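Long-range contact in tubulin-like protein CetZ1 (Haloferax volcanii, PDB 4B46), which binds GTP as a tubulin-like cytoskeletal protein and controls cell shape, being essential for the rod-shaped cells needed for efficient swimming: residues M1-V15 / E97-T111. Sequence-based numbering, arbitrary orientation.
Sequences MKLAMIGFGQAGGKV and EVDAFLVVSGLGGGT. With GDP (guanosine-5'-diphosphate), chain B.
Lys2 and Asp99 open the pairing of two parallel strands, 3-8 and 100-106. Backbone N of Lys2 reaches the anti side of Asp99 OD2 at 2.8 Å in a nearly straight bond (174°), while Lys2 O takes the Asp99 amide in return. Followed outward, Lys2 CB touches both Asp99 OD2 and Glu97 O, CG passes both more loosely, and CD and CE run close over Glu97 O. The bend at chi3 (-70°) brings NZ to 3.0 Å from Glu97 O, above the carbonyl plane rather than on a lone pair. An alanine here would remove the ammonium and the methylenes, and would probably leave Glu97 O without this mate and less covered. Beyond Asp99 the amides of Ala4, Leu102, Ile6, Val104 and Phe8 bond successively across to the facing strand. On one face Ala4 CB packs 3.6 Å from Phe101 CD2, and Ile6 CD1 meets the same ring at its edge; on the other, Met5 CE lies beside Leu102 CD2. Strand 3-8 then turns into the helix beginning around Gly9, whose Gly12 CA rests 3.4 Å from Val104 O, too close for a side chain; the Val15 and Val104 side chains cross at about a right angle, CG1 against CG1. This glycine-rich strand-turn-helix resembles a Rossmann-type nucleotide site: amides of Gln10 and Ala11 hold GDP O2B and O1A, those of Gly110 and Thr111 share O1B. One water bridges Phe8 O, Gly12 N and Gly106 N to GDP O1A. Within the GTPase domain the pair lies inside the sheet, flanked by strands 31-38 and 131-137; helices 111-126 and 144-160 cover the Val103 face, and helix 9-26 lies against the Val104 face, where helix 179-198 also touches Leu3.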
loop_
_atom_site.group_PDB
_atom_site.type_symbol
_atom_site.label_atom_id
_atom_site.label_comp_id
_atom_site.label_asym_id
_atom_site.label_seq_id
_atom_site.Cartn_x
_atom_site.Cartn_y
_atom_site.Cartn_z
ATOM N N MET A 1 -3.405 3.294 13.258
ATOM C CA MET A 1 -4.526 2.586 12.667
ATOM C C MET A 1 -4.270 1.075 12.682
ATOM O O MET A 1 -3.179 0.611 12.341
ATOM C CB MET A 1 -4.735 3.072 11.238
ATOM C CG MET A 1 -5.953 2.516 10.565
ATOM S SD MET A 1 -6.296 3.437 9.074
ATOM C CE MET A 1 -7.731 2.565 8.464
ATOM N N LYS A 2 -5.283 0.312 13.072
ATOM C CA LYS A 2 -5.149 -1.133 13.208
ATOM C C LYS A 2 -5.593 -1.823 11.932
ATOM O O LYS A 2 -6.741 -1.661 11.507
ATOM C CB LYS A 2 -5.982 -1.638 14.388
ATOM C CG LYS A 2 -5.497 -1.121 15.723
ATOM C CD LYS A 2 -6.374 -1.630 16.843
ATOM C CE LYS A 2 -7.746 -0.981 16.803
ATOM N NZ LYS A 2 -8.686 -1.638 17.765
ATOM N N LEU A 3 -4.686 -2.587 11.320
ATOM C CA LEU A 3 -4.974 -3.223 10.037
ATOM C C LEU A 3 -4.947 -4.741 10.099
ATOM O O LEU A 3 -4.157 -5.327 10.836
ATOM C CB LEU A 3 -3.973 -2.765 8.965
ATOM C CG LEU A 3 -3.932 -1.273 8.621
ATOM C CD1 LEU A 3 -2.830 -0.983 7.611
ATOM C CD2 LEU A 3 -5.279 -0.833 8.085
ATOM N N ALA A 4 -5.818 -5.362 9.313
ATOM C CA ALA A 4 -5.659 -6.762 8.934
ATOM C C ALA A 4 -4.989 -6.805 7.560
ATOM O O ALA A 4 -5.604 -6.475 6.548
ATOM C CB ALA A 4 -7.008 -7.453 8.898
ATOM N N MET A 5 -3.721 -7.196 7.523
ATOM C CA MET A 5 -2.986 -7.249 6.271
ATOM C C MET A 5 -2.979 -8.642 5.657
ATOM O O MET A 5 -2.631 -9.616 6.326
ATOM C CB MET A 5 -1.539 -6.830 6.485
ATOM C CG MET A 5 -1.362 -5.408 6.913
ATOM S SD MET A 5 0.279 -4.838 6.413
ATOM C CE MET A 5 0.153 -3.158 7.030
ATOM N N ILE A 6 -3.345 -8.721 4.379
ATOM C CA ILE A 6 -3.245 -9.973 3.631
ATOM C C ILE A 6 -2.360 -9.781 2.410
ATOM O O ILE A 6 -2.687 -9.000 1.517
ATOM C CB ILE A 6 -4.621 -10.512 3.169
ATOM C CG1 ILE A 6 -5.579 -10.645 4.362
ATOM C CG2 ILE A 6 -4.452 -11.866 2.461
ATOM C CD1 ILE A 6 -6.607 -9.561 4.434
ATOM N N GLY A 7 -1.231 -10.481 2.392
ATOM C CA GLY A 7 -0.345 -10.476 1.236
ATOM C C GLY A 7 -0.766 -11.570 0.274
ATOM O O GLY A 7 -1.026 -12.706 0.690
ATOM N N PHE A 8 -0.847 -11.227 -1.008
ATOM C CA PHE A 8 -1.294 -12.172 -2.031
ATOM C C PHE A 8 -0.204 -12.316 -3.088
ATOM O O PHE A 8 0.224 -11.322 -3.677
ATOM C CB PHE A 8 -2.599 -11.690 -2.681
ATOM C CG PHE A 8 -3.629 -12.783 -2.863
ATOM C CD1 PHE A 8 -3.405 -13.826 -3.744
ATOM C CD2 PHE A 8 -4.814 -12.762 -2.153
ATOM C CE1 PHE A 8 -4.351 -14.832 -3.919
ATOM C CE2 PHE A 8 -5.765 -13.768 -2.316
ATOM C CZ PHE A 8 -5.528 -14.805 -3.203
ATOM N N GLY A 9 0.251 -13.548 -3.328
ATOM C CA GLY A 9 1.361 -13.760 -4.246
ATOM C C GLY A 9 2.690 -13.525 -3.542
ATOM O O GLY A 9 2.727 -13.157 -2.364
ATOM N N GLN A 10 3.788 -13.713 -4.262
ATOM C CA GLN A 10 5.104 -13.648 -3.641
ATOM C C GLN A 10 5.492 -12.245 -3.149
ATOM O O GLN A 10 6.000 -12.093 -2.037
ATOM C CB GLN A 10 6.178 -14.214 -4.583
ATOM C CG GLN A 10 7.553 -14.227 -3.949
ATOM C CD GLN A 10 8.642 -14.643 -4.905
ATOM O OE1 GLN A 10 8.443 -14.681 -6.115
ATOM N NE2 GLN A 10 9.805 -14.958 -4.364
ATOM N N ALA A 11 5.259 -11.234 -3.977
ATOM C CA ALA A 11 5.556 -9.843 -3.611
ATOM C C ALA A 11 4.719 -9.367 -2.419
ATOM O O ALA A 11 5.252 -8.825 -1.452
ATOM C CB ALA A 11 5.327 -8.921 -4.802
ATOM N N GLY A 12 3.407 -9.561 -2.508
ATOM C CA GLY A 12 2.504 -9.197 -1.430
ATOM C C GLY A 12 2.916 -9.845 -0.126
ATOM O O GLY A 12 2.892 -9.208 0.926
ATOM N N GLY A 13 3.312 -11.114 -0.202
ATOM C CA GLY A 13 3.768 -11.853 0.957
ATOM C C GLY A 13 5.003 -11.246 1.599
ATOM O O GLY A 13 5.068 -11.095 2.826
ATOM N N LYS A 14 5.990 -10.903 0.774
ATOM C CA LYS A 14 7.245 -10.346 1.274
ATOM C C LYS A 14 7.031 -8.956 1.883
ATOM O O LYS A 14 7.658 -8.589 2.879
ATOM C CB LYS A 14 8.301 -10.293 0.159
ATOM C CG LYS A 14 8.801 -11.674 -0.274
ATOM C CD LYS A 14 9.571 -11.613 -1.582
ATOM C CE LYS A 14 10.819 -10.760 -1.466
ATOM N NZ LYS A 14 11.543 -10.662 -2.775
ATOM N N VAL A 15 6.142 -8.185 1.282
ATOM C CA VAL A 15 5.861 -6.845 1.788
ATOM C C VAL A 15 5.145 -6.901 3.140
ATOM O O VAL A 15 5.528 -6.192 4.077
ATOM C CB VAL A 15 5.089 -6.010 0.747
ATOM C CG1 VAL A 15 4.569 -4.687 1.364
ATOM C CG2 VAL A 15 6.003 -5.740 -0.462
ATOM N N GLU A 97 -11.367 -6.035 16.108
ATOM C CA GLU A 97 -10.297 -5.190 16.632
ATOM C C GLU A 97 -9.510 -4.472 15.542
ATOM O O GLU A 97 -8.473 -3.875 15.827
ATOM C CB GLU A 97 -9.345 -6.001 17.517
ATOM C CG GLU A 97 -9.985 -6.525 18.808
ATOM C CD GLU A 97 -9.137 -7.584 19.496
ATOM O OE1 GLU A 97 -7.921 -7.667 19.209
ATOM O OE2 GLU A 97 -9.689 -8.339 20.324
ATOM N N VAL A 98 -9.987 -4.522 14.302
ATOM C CA VAL A 98 -9.302 -3.804 13.228
ATOM C C VAL A 98 -10.146 -2.674 12.647
ATOM O O VAL A 98 -11.378 -2.745 12.625
ATOM C CB VAL A 98 -8.815 -4.746 12.081
ATOM C CG1 VAL A 98 -8.165 -5.994 12.656
ATOM C CG2 VAL A 98 -9.959 -5.122 11.157
ATOM N N ASP A 99 -9.461 -1.631 12.191
ATOM C CA ASP A 99 -10.091 -0.483 11.546
ATOM C C ASP A 99 -10.336 -0.726 10.061
ATOM O O ASP A 99 -11.271 -0.170 9.479
ATOM C CB ASP A 99 -9.209 0.760 11.712
ATOM C CG ASP A 99 -9.029 1.144 13.162
ATOM O OD1 ASP A 99 -10.049 1.198 13.881
ATOM O OD2 ASP A 99 -7.878 1.365 13.588
ATOM N N ALA A 100 -9.482 -1.541 9.448
ATOM C CA ALA A 100 -9.596 -1.806 8.020
ATOM C C ALA A 100 -8.803 -3.033 7.600
ATOM O O ALA A 100 -7.901 -3.470 8.314
ATOM C CB ALA A 100 -9.126 -0.573 7.210
ATOM N N PHE A 101 -9.154 -3.579 6.437
ATOM C CA PHE A 101 -8.355 -4.613 5.782
ATOM C C PHE A 101 -7.448 -3.957 4.755
ATOM O O PHE A 101 -7.821 -2.939 4.165
ATOM C CB PHE A 101 -9.258 -5.611 5.062
ATOM C CG PHE A 101 -10.034 -6.500 5.981
ATOM C CD1 PHE A 101 -11.276 -6.115 6.449
ATOM C CD2 PHE A 101 -9.516 -7.727 6.370
ATOM C CE1 PHE A 101 -11.994 -6.940 7.301
ATOM C CE2 PHE A 101 -10.224 -8.557 7.213
ATOM C CZ PHE A 101 -11.463 -8.168 7.676
ATOM N N LEU A 102 -6.258 -4.521 4.559
ATOM C CA LEU A 102 -5.373 -4.102 3.474
ATOM C C LEU A 102 -4.877 -5.319 2.679
ATOM O O LEU A 102 -4.164 -6.186 3.204
ATOM C CB LEU A 102 -4.186 -3.294 4.002
ATOM C CG LEU A 102 -3.219 -2.769 2.941
ATOM C CD1 LEU A 102 -3.868 -1.658 2.112
ATOM C CD2 LEU A 102 -1.921 -2.278 3.570
ATOM N N VAL A 103 -5.265 -5.377 1.412
ATOM C CA VAL A 103 -4.852 -6.466 0.530
ATOM C C VAL A 103 -3.662 -5.991 -0.292
ATOM O O VAL A 103 -3.760 -5.027 -1.059
ATOM C CB VAL A 103 -6.012 -6.916 -0.384
ATOM C CG1 VAL A 103 -5.561 -8.045 -1.335
ATOM C CG2 VAL A 103 -7.194 -7.356 0.469
ATOM N N VAL A 104 -2.524 -6.643 -0.089
ATOM C CA VAL A 104 -1.278 -6.219 -0.710
ATOM C C VAL A 104 -0.836 -7.215 -1.779
ATOM O O VAL A 104 -0.823 -8.422 -1.528
ATOM C CB VAL A 104 -0.157 -6.096 0.330
ATOM C CG1 VAL A 104 1.118 -5.522 -0.333
ATOM C CG2 VAL A 104 -0.611 -5.216 1.496
ATOM N N SER A 105 -0.443 -6.709 -2.948
ATOM C CA SER A 105 -0.103 -7.577 -4.066
ATOM C C SER A 105 0.642 -6.874 -5.189
ATOM O O SER A 105 0.399 -5.702 -5.474
ATOM C CB SER A 105 -1.377 -8.163 -4.650
ATOM O OG SER A 105 -1.056 -9.063 -5.680
ATOM N N GLY A 106 1.541 -7.608 -5.833
ATOM C CA GLY A 106 2.124 -7.162 -7.086
ATOM C C GLY A 106 1.080 -7.396 -8.157
ATOM O O GLY A 106 0.344 -8.382 -8.103
ATOM N N LEU A 107 0.976 -6.489 -9.120
ATOM C CA LEU A 107 -0.070 -6.640 -10.127
ATOM C C LEU A 107 0.437 -7.297 -11.414
ATOM O O LEU A 107 -0.352 -7.673 -12.273
ATOM C CB LEU A 107 -0.741 -5.295 -10.425
ATOM C CG LEU A 107 -1.368 -4.615 -9.204
ATOM C CD1 LEU A 107 -2.240 -3.476 -9.656
ATOM C CD2 LEU A 107 -2.179 -5.601 -8.372
ATOM N N GLY A 108 1.749 -7.454 -11.527
ATOM C CA GLY A 108 2.350 -7.915 -12.772
ATOM C C GLY A 108 2.400 -9.423 -12.969
ATOM O O GLY A 108 2.686 -9.881 -14.081
ATOM N N GLY A 109 2.119 -10.187 -11.911
ATOM C CA GLY A 109 2.257 -11.640 -11.949
ATOM C C GLY A 109 0.960 -12.405 -12.162
ATOM O O GLY A 109 0.100 -11.980 -12.918
ATOM N N GLY A 110 0.817 -13.553 -11.502
ATOM C CA GLY A 110 -0.358 -14.383 -11.693
ATOM C C GLY A 110 -1.227 -14.588 -10.457
ATOM O O GLY A 110 -2.440 -14.416 -10.507
ATOM N N THR A 111 -0.604 -14.976 -9.352
ATOM C CA THR A 111 -1.340 -15.331 -8.148
ATOM C C THR A 111 -1.965 -14.095 -7.504
ATOM O O THR A 111 -3.184 -14.031 -7.310
ATOM C CB THR A 111 -0.425 -16.066 -7.156
ATOM O OG1 THR A 111 -0.052 -17.322 -7.721
ATOM C CG2 THR A 111 -1.134 -16.334 -5.840
HETATM P PB GDP B . 2.743 -13.836 -8.089
HETATM O O1B GDP B . 2.339 -14.745 -9.214
HETATM O O2B GDP B . 3.241 -14.598 -6.882
HETATM O O3B GDP B . 1.563 -12.965 -7.745
HETATM O O3A GDP B . 3.930 -12.959 -8.707
HETATM P PA GDP B . 5.003 -12.153 -7.838
HETATM O O1A GDP B . 4.402 -11.578 -6.600
HETATM O O2A GDP B . 6.195 -13.026 -7.563
HETATM O "O5'" GDP B . 5.420 -11.002 -8.891
HETATM C "C5'" GDP B . 4.401 -10.095 -9.316
HETATM C "C4'" GDP B . 5.013 -8.726 -9.549
HETATM O "O4'" GDP B . 5.421 -8.164 -8.313
HETATM C "C3'" GDP B . 6.304 -8.804 -10.341
HETATM O "O3'" GDP B . 5.976 -8.721 -11.721
HETATM C "C2'" GDP B . 7.114 -7.609 -9.861
HETATM O "O2'" GDP B . 6.685 -6.415 -10.519
HETATM C "C1'" GDP B . 6.647 -7.410 -8.452
HETATM N N9 GDP B . 7.480 -7.976 -7.381
HETATM C C8 GDP B . 7.879 -9.256 -7.239
HETATM N N7 GDP B . 8.559 -9.411 -6.072
HETATM C C5 GDP B . 8.559 -8.210 -5.442
HETATM C C6 GDP B . 9.070 -7.659 -4.168
HETATM O O6 GDP B . 9.702 -8.375 -3.347
HETATM N N1 GDP B . 8.843 -6.362 -3.926
HETATM C C2 GDP B . 8.179 -5.556 -4.773
HETATM N N2 GDP B . 8.014 -4.253 -4.441
HETATM N N3 GDP B . 7.675 -5.989 -5.950
HETATM C C4 GDP B . 7.834 -7.279 -6.314
HETATM O O HOH W 1 2.088 -10.361 -5.225
#